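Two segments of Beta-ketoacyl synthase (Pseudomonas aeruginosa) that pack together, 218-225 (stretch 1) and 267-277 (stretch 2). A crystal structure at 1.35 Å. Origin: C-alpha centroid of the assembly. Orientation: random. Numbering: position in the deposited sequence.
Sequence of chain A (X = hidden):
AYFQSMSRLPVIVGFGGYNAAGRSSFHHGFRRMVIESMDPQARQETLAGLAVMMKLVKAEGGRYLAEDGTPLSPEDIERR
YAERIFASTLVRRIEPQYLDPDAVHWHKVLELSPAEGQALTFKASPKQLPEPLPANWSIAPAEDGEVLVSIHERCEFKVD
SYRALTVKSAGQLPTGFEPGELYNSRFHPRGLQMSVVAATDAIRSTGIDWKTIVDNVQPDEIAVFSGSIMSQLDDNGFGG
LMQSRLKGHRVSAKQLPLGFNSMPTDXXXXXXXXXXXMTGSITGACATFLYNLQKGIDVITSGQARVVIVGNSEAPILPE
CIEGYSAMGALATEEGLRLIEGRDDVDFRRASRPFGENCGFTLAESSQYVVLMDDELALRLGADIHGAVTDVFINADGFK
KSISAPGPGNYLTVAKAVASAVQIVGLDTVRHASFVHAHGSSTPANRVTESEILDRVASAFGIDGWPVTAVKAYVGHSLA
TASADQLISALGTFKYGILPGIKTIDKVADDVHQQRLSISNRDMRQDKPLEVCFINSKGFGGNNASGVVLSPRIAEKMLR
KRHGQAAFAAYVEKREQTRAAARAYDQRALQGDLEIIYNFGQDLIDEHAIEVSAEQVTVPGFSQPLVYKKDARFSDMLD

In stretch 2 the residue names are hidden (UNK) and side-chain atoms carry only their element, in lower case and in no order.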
# COMPACT_ATOMS: atom_id res chain seq x y z
N GLN A 218 1.65 17.56 -20.97
CA GLN A 218 0.98 16.43 -21.62
C GLN A 218 0.11 15.68 -20.61
O GLN A 218 0.33 15.76 -19.40
CB GLN A 218 1.99 15.50 -22.30
CG GLN A 218 2.78 16.23 -23.39
CD GLN A 218 3.62 15.32 -24.25
OE1 GLN A 218 3.38 14.13 -24.33
NE2 GLN A 218 4.63 15.89 -24.89
N PRO A 219 -0.92 14.97 -21.10
CA PRO A 219 -1.85 14.34 -20.15
C PRO A 219 -1.22 13.32 -19.20
O PRO A 219 -1.70 13.14 -18.08
CB PRO A 219 -2.87 13.64 -21.07
CG PRO A 219 -2.83 14.44 -22.33
CD PRO A 219 -1.37 14.85 -22.50
N ASP A 220 -0.15 12.67 -19.64
CA ASP A 220 0.54 11.68 -18.82
C ASP A 220 1.57 12.29 -17.88
O ASP A 220 2.22 11.56 -17.14
CB ASP A 220 1.20 10.61 -19.70
CG ASP A 220 2.24 11.16 -20.66
OD1 ASP A 220 2.18 12.37 -20.98
OD2 ASP A 220 3.09 10.37 -21.13
N GLU A 221 1.71 13.62 -17.90
CA GLU A 221 2.75 14.30 -17.11
C GLU A 221 2.30 14.84 -15.74
O GLU A 221 3.01 15.61 -15.08
CB GLU A 221 3.41 15.40 -17.96
CG GLU A 221 4.29 14.82 -19.07
CD GLU A 221 4.93 15.86 -19.96
OE1 GLU A 221 4.37 16.98 -20.05
OE2 GLU A 221 5.99 15.56 -20.54
N ILE A 222 1.10 14.44 -15.34
CA ILE A 222 0.57 14.70 -14.01
C ILE A 222 0.67 13.40 -13.23
O ILE A 222 0.40 12.34 -13.77
CB ILE A 222 -0.92 15.07 -14.08
CG1 ILE A 222 -1.16 16.25 -15.01
CG2 ILE A 222 -1.48 15.34 -12.68
CD1 ILE A 222 -0.58 17.50 -14.54
N ALA A 223 1.08 13.46 -11.98
CA ALA A 223 1.19 12.26 -11.15
C ALA A 223 0.62 12.54 -9.78
O ALA A 223 0.73 13.64 -9.29
CB ALA A 223 2.63 11.89 -11.00
N VAL A 224 0.03 11.51 -9.18
CA VAL A 224 -0.50 11.58 -7.82
C VAL A 224 -0.04 10.35 -7.05
O VAL A 224 -0.24 9.22 -7.51
CB VAL A 224 -2.04 11.64 -7.79
CG1 VAL A 224 -2.54 11.71 -6.36
CG2 VAL A 224 -2.54 12.84 -8.59
N PHE A 225 0.56 10.58 -5.89
CA PHE A 225 0.97 9.52 -4.97
C PHE A 225 0.46 9.80 -3.56
O PHE A 225 0.83 10.82 -2.98
CB PHE A 225 2.48 9.37 -4.96
CG PHE A 225 3.05 9.18 -6.35
CD1 PHE A 225 2.76 8.04 -7.08
CD2 PHE A 225 3.83 10.16 -6.93
CE1 PHE A 225 3.28 7.88 -8.36
CE2 PHE A 225 4.34 10.00 -8.21
CZ PHE A 225 4.06 8.87 -8.92
N UNK A 267 -9.19 8.63 -5.29
CA UNK A 267 -10.22 9.66 -5.22
C UNK A 267 -9.71 10.99 -5.79
O UNK A 267 -10.46 11.75 -6.37
c UNK A 267 -12.94 9.66 -2.69
c UNK A 267 -13.24 7.08 -3.59
c UNK A 267 -10.69 9.86 -3.77
c UNK A 267 -11.93 9.08 -3.44
c UNK A 267 -12.11 7.79 -3.88
c UNK A 267 -14.26 7.65 -2.86
c UNK A 267 -14.11 8.95 -2.41
N UNK A 268 -8.43 11.28 -5.62
CA UNK A 268 -7.90 12.52 -6.18
C UNK A 268 -7.91 12.50 -7.71
O UNK A 268 -8.32 13.48 -8.35
c UNK A 268 -5.83 13.97 -6.37
c UNK A 268 -6.50 12.81 -5.64
c UNK A 268 -5.24 13.10 -3.46
c UNK A 268 -6.58 13.14 -4.15
N UNK A 269 -7.46 11.41 -8.33
CA UNK A 269 -7.53 11.30 -9.78
C UNK A 269 -8.97 11.39 -10.31
O UNK A 269 -9.23 12.09 -11.28
c UNK A 269 -6.90 10.00 -10.26
c UNK A 269 -5.42 9.96 -10.02
o UNK A 269 -4.71 10.96 -10.21
n UNK A 269 -4.92 8.80 -9.60
N UNK A 270 -9.89 10.69 -9.64
CA UNK A 270 -11.25 10.50 -10.11
C UNK A 270 -12.17 11.68 -9.88
O UNK A 270 -13.09 11.90 -10.66
c UNK A 270 -11.84 9.28 -9.47
N UNK A 271 -11.96 12.41 -8.78
CA UNK A 271 -12.95 13.40 -8.34
C UNK A 271 -12.40 14.79 -8.12
O UNK A 271 -13.17 15.74 -8.03
c UNK A 271 -15.32 8.98 -7.45
c UNK A 271 -14.49 9.29 -6.38
c UNK A 271 -15.07 11.22 -8.27
c UNK A 271 -13.95 10.56 -6.27
c UNK A 271 -14.23 11.54 -7.20
o UNK A 271 -15.85 7.71 -7.54
c UNK A 271 -13.62 12.93 -7.06
c UNK A 271 -15.61 9.94 -8.40
N UNK A 272 -11.08 14.92 -8.04
CA UNK A 272 -10.46 16.24 -7.76
C UNK A 272 -9.73 16.79 -8.99
O UNK A 272 -10.06 17.86 -9.47
c UNK A 272 -9.52 16.17 -6.54
c UNK A 272 -8.95 17.55 -6.19
c UNK A 272 -10.27 15.58 -5.34
N UNK A 273 -8.78 16.04 -9.52
CA UNK A 273 -7.95 16.52 -10.63
C UNK A 273 -8.42 16.06 -12.00
O UNK A 273 -8.08 16.69 -13.00
c UNK A 273 -4.41 15.93 -9.13
c UNK A 273 -5.90 17.91 -8.91
c UNK A 273 -6.51 16.06 -10.45
c UNK A 273 -5.85 16.43 -9.13
N UNK A 274 -9.13 14.94 -12.08
CA UNK A 274 -9.51 14.41 -13.37
C UNK A 274 -8.29 14.01 -14.19
O UNK A 274 -8.23 14.24 -15.40
N UNK A 275 -7.33 13.38 -13.53
CA UNK A 275 -6.07 13.05 -14.17
C UNK A 275 -6.07 11.70 -14.84
O UNK A 275 -6.58 10.71 -14.28
c UNK A 275 -4.97 13.04 -13.12
o UNK A 275 -3.73 12.69 -13.70
N UNK A 276 -5.49 11.65 -16.04
CA UNK A 276 -5.16 10.39 -16.71
C UNK A 276 -3.66 10.07 -16.61
O UNK A 276 -3.12 9.33 -17.43
c UNK A 276 -5.59 10.38 -18.20
c UNK A 276 -7.10 10.50 -18.29
c UNK A 276 -4.88 11.48 -19.02
N UNK A 277 -3.00 10.63 -15.61
CA UNK A 277 -1.56 10.49 -15.48
C UNK A 277 -1.13 9.36 -14.57
O UNK A 277 -1.92 8.45 -14.28
O HOH W 1 -3.76 13.95 -16.42

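Position 267 carries one carbon leading into a six-carbon ring with no heteroatom, and none of it reaches stretch 1; this is phenylalanine. The buried aromatic ring of Phe-267 serves packing elsewhere in the structure.

At position 268 four carbons fork at the first, one arm being two carbons long. The CA-to-CB bond points toward stretch 1, and the one-carbon arm lies 4.0 Å from Val-224 CG1: isoleucine. The apolar contact, made by CG2 of Ile-268, suits a branched aliphatic side chain.

Position 269 has two carbons, the second bearing one oxygen and one nitrogen. The side chain leaves CA sideways but its end comes nearer, so that its oxygen sits 3.3 Å from Val-224 CG2. The planar amide is that of asparagine. The approach of Asn-269 OD1 is a packing contact, since a methyl group offers no conventional donor; ND2 is satisfied by a residue adjoining one of the stretches.

A single carbon at position 270, out of reach of stretch 1, identifies alanine. The single methyl of Ala-270 is buried, away from stretch 1.

Position 271 shows one carbon, a six-carbon ring and one oxygen on that ring, all remote from stretch 1: tyrosine. The OH of Tyr-271 is hydrogen-bonded elsewhere in the structure, which satisfies a polar group in a buried place.

At 272 one carbon carries two others, and none touches stretch 1; the fork is that of valine. An apolar side chain suits the buried site of Val-272.

Position 273 has four carbons forked at the second. Its CA-to-CB bond points toward stretch 1, and a terminal carbon reaches to 3.7 Å from Val-224 CG2: leucine. The fork of Leu-273 at its second carbon lets a methyl, CD1, meet the methyl of Val-224. The backbone here widens into a pi-type turn, with Leu-273 N donating to Ile-268 O at 2.9 Å.

Position 274 has no side-chain atoms and is glycine. It is the first residue to leave helical geometry, and its phi of 63° is a conformation that favours Gly-274 irrespective of stretch 1, which is not near.

Position 275 has one carbon and one oxygen, the oxygen 3.6 Å from Ile-222 CG2: serine. Ser-275 OG accepts a hydrogen bond from N of position 277 at 2.9 Å, helping to shape the turn.

At position 276 one carbon again carries two, one of them 3.6 Å from Pro-219 CB: valine. Val-276 thus joins two apolar surfaces through CG2.

Position 277 lacks side-chain atoms, and its CA approaches Ile-222 O to 3.2 Å in a CA-H...O contact: glycine. An ideal CB on Gly-277 would fall 1.9 Å from Ile-222 O, a clash, so the close approach depends on the bare backbone.

The contact therefore has two parts. Val-224 on the strand packs against Ile-268, Asn-269 and Leu-273, while the chain after the helix brings Val-276 to Pro-219 and Gly-277 close to the backbone of stretch 1. No direct hydrogen bond crosses the interface; instead, water 1 donates to Pro-219 O at 2.8 Å and accepts from Val-276 N at 2.9 Å, bridging two backbones through one molecule.

Stretch 2, residues 267-277: FINAYVLGSVG
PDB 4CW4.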